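PDB 6J3A: gamma-glutamyltranspeptidase, which probably transfers or hydrolyses gamma-glutamyl groups, as an LmbA-like member of the gamma-glutamyltranspeptidase family of N-terminal nucleophile hydrolases. Local coordinates for residues A200-R205 / I209-E214. Sequence-based numbering, arbitrary orientation.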
ATOM      1  N   ALA A 200     -18.220 -19.670 -24.537  1.00 43.88           N
ATOM      2  CA  ALA A 200     -16.903 -19.878 -25.147  1.00 44.92           C
ATOM      3  C   ALA A 200     -17.000 -20.121 -26.649  1.00 45.12           C
ATOM      4  O   ALA A 200     -16.185 -19.619 -27.419  1.00 44.94           O
ATOM      5  CB  ALA A 200     -16.185 -21.036 -24.471  1.00 44.78           C
ATOM      6  N   GLY A 201     -18.020 -20.863 -27.066  1.00 46.17           N
ATOM      7  CA  GLY A 201     -18.244 -21.131 -28.489  1.00 48.02           C
ATOM      8  C   GLY A 201     -18.972 -20.030 -29.251  1.00 48.87           C
ATOM      9  O   GLY A 201     -19.236 -20.175 -30.441  1.00 48.52           O
ATOM     10  N   ALA A 202     -19.284 -18.924 -28.581  1.00 49.78           N
ATOM     11  CA  ALA A 202     -20.117 -17.867 -29.155  1.00 48.48           C
ATOM     12  C   ALA A 202     -19.473 -17.110 -30.322  1.00 48.61           C
ATOM     13  O   ALA A 202     -20.190 -16.516 -31.139  1.00 47.73           O
ATOM     14  CB  ALA A 202     -20.534 -16.888 -28.071  1.00 48.50           C
ATOM     15  N   GLY A 203     -18.139 -17.112 -30.386  1.00 46.99           N
ATOM     16  CA  GLY A 203     -17.410 -16.518 -31.514  1.00 46.43           C
ATOM     17  C   GLY A 203     -16.220 -15.671 -31.106  1.00 44.80           C
ATOM     18  O   GLY A 203     -15.407 -16.090 -30.279  1.00 42.44           O
ATOM     19  N   ASP A 204     -16.116 -14.487 -31.709  1.00 44.81           N
ATOM     20  CA  ASP A 204     -15.075 -13.527 -31.356  1.00 46.52           C
ATOM     21  C   ASP A 204     -15.311 -12.909 -29.968  1.00 46.45           C
ATOM     22  O   ASP A 204     -16.398 -13.010 -29.390  1.00 45.96           O
ATOM     23  CB  ASP A 204     -14.910 -12.442 -32.443  1.00 46.65           C
ATOM     24  CG  ASP A 204     -16.020 -11.404 -32.440  1.00 47.15           C
ATOM     25  OD1 ASP A 204     -17.125 -11.689 -31.948  1.00 48.95           O
ATOM     26  OD2 ASP A 204     -15.783 -10.288 -32.951  1.00 48.54           O
ATOM     27  N   ARG A 205     -14.263 -12.281 -29.459  1.00 46.26           N
ATOM     28  CA  ARG A 205     -14.241 -11.680 -28.129  1.00 45.99           C
ATOM     29  C   ARG A 205     -15.521 -10.895 -27.752  1.00 45.93           C
ATOM     30  O   ARG A 205     -16.063 -11.076 -26.658  1.00 45.97           O
ATOM     31  CB  ARG A 205     -12.997 -10.793 -28.044  1.00 46.01           C
ATOM     32  CG  ARG A 205     -12.836  -9.990 -26.770  1.00 45.10           C
ATOM     33  CD  ARG A 205     -12.139  -8.669 -27.041  1.00 44.19           C
ATOM     34  NE  ARG A 205     -12.188  -7.901 -25.810  1.00 43.84           N
ATOM     35  CZ  ARG A 205     -12.976  -6.861 -25.534  1.00 42.79           C
ATOM     36  NH1 ARG A 205     -13.815  -6.322 -26.423  1.00 39.83           N
ATOM     37  NH2 ARG A 205     -12.892  -6.334 -24.317  1.00 44.24           N
ATOM     38  N   ILE A 209     -18.955 -11.759 -24.895  1.00 40.32           N
ATOM     39  CA  ILE A 209     -19.489 -10.820 -23.914  1.00 40.39           C
ATOM     40  C   ILE A 209     -20.982 -10.588 -24.157  1.00 40.58           C
ATOM     41  O   ILE A 209     -21.770 -10.594 -23.222  1.00 39.78           O
ATOM     42  CB  ILE A 209     -18.687  -9.495 -23.932  1.00 40.05           C
ATOM     43  CG1 ILE A 209     -17.275  -9.730 -23.380  1.00 40.24           C
ATOM     44  CG2 ILE A 209     -19.350  -8.421 -23.088  1.00 39.55           C
ATOM     45  CD1 ILE A 209     -16.245  -8.744 -23.886  1.00 40.38           C
ATOM     46  N   GLU A 210     -21.359 -10.400 -25.417  1.00 43.11           N
ATOM     47  CA  GLU A 210     -22.764 -10.211 -25.795  1.00 43.79           C
ATOM     48  C   GLU A 210     -23.620 -11.443 -25.473  1.00 43.20           C
ATOM     49  O   GLU A 210     -24.752 -11.307 -24.997  1.00 43.53           O
ATOM     50  CB  GLU A 210     -22.866  -9.860 -27.285  1.00 44.99           C
ATOM     51  CG  GLU A 210     -24.192  -9.238 -27.702  1.00 46.12           C
ATOM     52  CD  GLU A 210     -24.440  -7.877 -27.079  1.00 47.07           C
ATOM     53  OE1 GLU A 210     -23.518  -7.031 -27.079  1.00 44.43           O
ATOM     54  OE2 GLU A 210     -25.567  -7.648 -26.589  1.00 49.85           O
ATOM     55  N   ALA A 211     -23.079 -12.635 -25.730  1.00 42.88           N
ATOM     56  CA  ALA A 211     -23.736 -13.898 -25.330  1.00 41.62           C
ATOM     57  C   ALA A 211     -23.884 -14.013 -23.816  1.00 40.87           C
ATOM     58  O   ALA A 211     -24.913 -14.474 -23.327  1.00 42.78           O
ATOM     59  CB  ALA A 211     -22.977 -15.096 -25.864  1.00 41.03           C
ATOM     60  N   ALA A 212     -22.852 -13.593 -23.086  1.00 39.94           N
ATOM     61  CA  ALA A 212     -22.895 -13.524 -21.620  1.00 38.76           C
ATOM     62  C   ALA A 212     -23.957 -12.555 -21.093  1.00 38.92           C
ATOM     63  O   ALA A 212     -24.566 -12.801 -20.050  1.00 38.41           O
ATOM     64  CB  ALA A 212     -21.534 -13.140 -21.074  1.00 38.07           C
ATOM     65  N   ARG A 213     -24.162 -11.448 -21.801  1.00 39.90           N
ATOM     66  CA  ARG A 213     -25.212 -10.503 -21.437  1.00 40.85           C
ATOM     67  C   ARG A 213     -26.580 -11.182 -21.487  1.00 40.66           C
ATOM     68  O   ARG A 213     -27.414 -10.960 -20.619  1.00 37.36           O
ATOM     69  CB  ARG A 213     -25.207  -9.292 -22.360  1.00 41.96           C
ATOM     70  CG  ARG A 213     -23.940  -8.461 -22.306  1.00 42.77           C
ATOM     71  CD  ARG A 213     -24.030  -7.321 -23.296  1.00 43.46           C
ATOM     72  NE  ARG A 213     -24.978  -6.307 -22.847  1.00 44.47           N
ATOM     73  CZ  ARG A 213     -25.486  -5.342 -23.608  1.00 46.41           C
ATOM     74  NH1 ARG A 213     -25.159  -5.234 -24.898  1.00 47.00           N
ATOM     75  NH2 ARG A 213     -26.341  -4.474 -23.079  1.00 47.18           N
ATOM     76  N   GLU A 214     -26.776 -12.022 -22.501  1.00 42.04           N
ATOM     77  CA  GLU A 214     -28.018 -12.766 -22.681  1.00 44.22           C
ATOM     78  C   GLU A 214     -28.205 -13.924 -21.708  1.00 43.66           C
ATOM     79  O   GLU A 214     -29.342 -14.264 -21.370  1.00 45.19           O
ATOM     80  CB  GLU A 214     -28.121 -13.273 -24.118  1.00 45.92           C
ATOM     81  CG  GLU A 214     -28.242 -12.151 -25.143  1.00 49.09           C
ATOM     82  CD  GLU A 214     -29.456 -11.248 -24.927  1.00 49.99           C
ATOM     83  OE1 GLU A 214     -29.344 -10.039 -25.231  1.00 50.45           O
ATOM     84  OE2 GLU A 214     -30.511 -11.736 -24.449  1.00 49.14           O
TER
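R205 and I209 stand one turn apart in the first turns of helix 205-217, where the backbone bond from I209 N to R205 O is long and weak at 3.5 Å. Before it, the chain leaves helix 186-200, reverses through G203 with positive phi (136°), and brings A202 back to within 6.6 Å of A211, CA to CA. There the two methyl groups meet head-on, A202 CB lying 3.7 Å from A211 CB. A211 also packs, with A212, on V199 of helix 186-200. On another side of the helix, R205 and I209 run alongside each other. R205 has CG opposite its backbone N (chi1 176°) and bends at chi2, which carries the guanidinium over the end of I209, whose CD1 sits centrally above one face, 4.0 Å from the plane. NH2 of R205 donates to L119 O in helix 111-122; the bonds from NH1 to R120 O and from NE to K125 O, just beyond that helix, are weak. I209 packs on M116 and L119 of the same helix. D204, whose OD1 accepts from A207 N, serves as N-cap. The whole is a short helix-loop-helix connection: a glycine with positive phi ends one helix, an aspartate N-cap starts the next, and an alanine pair joins the loop to the side of the second helix.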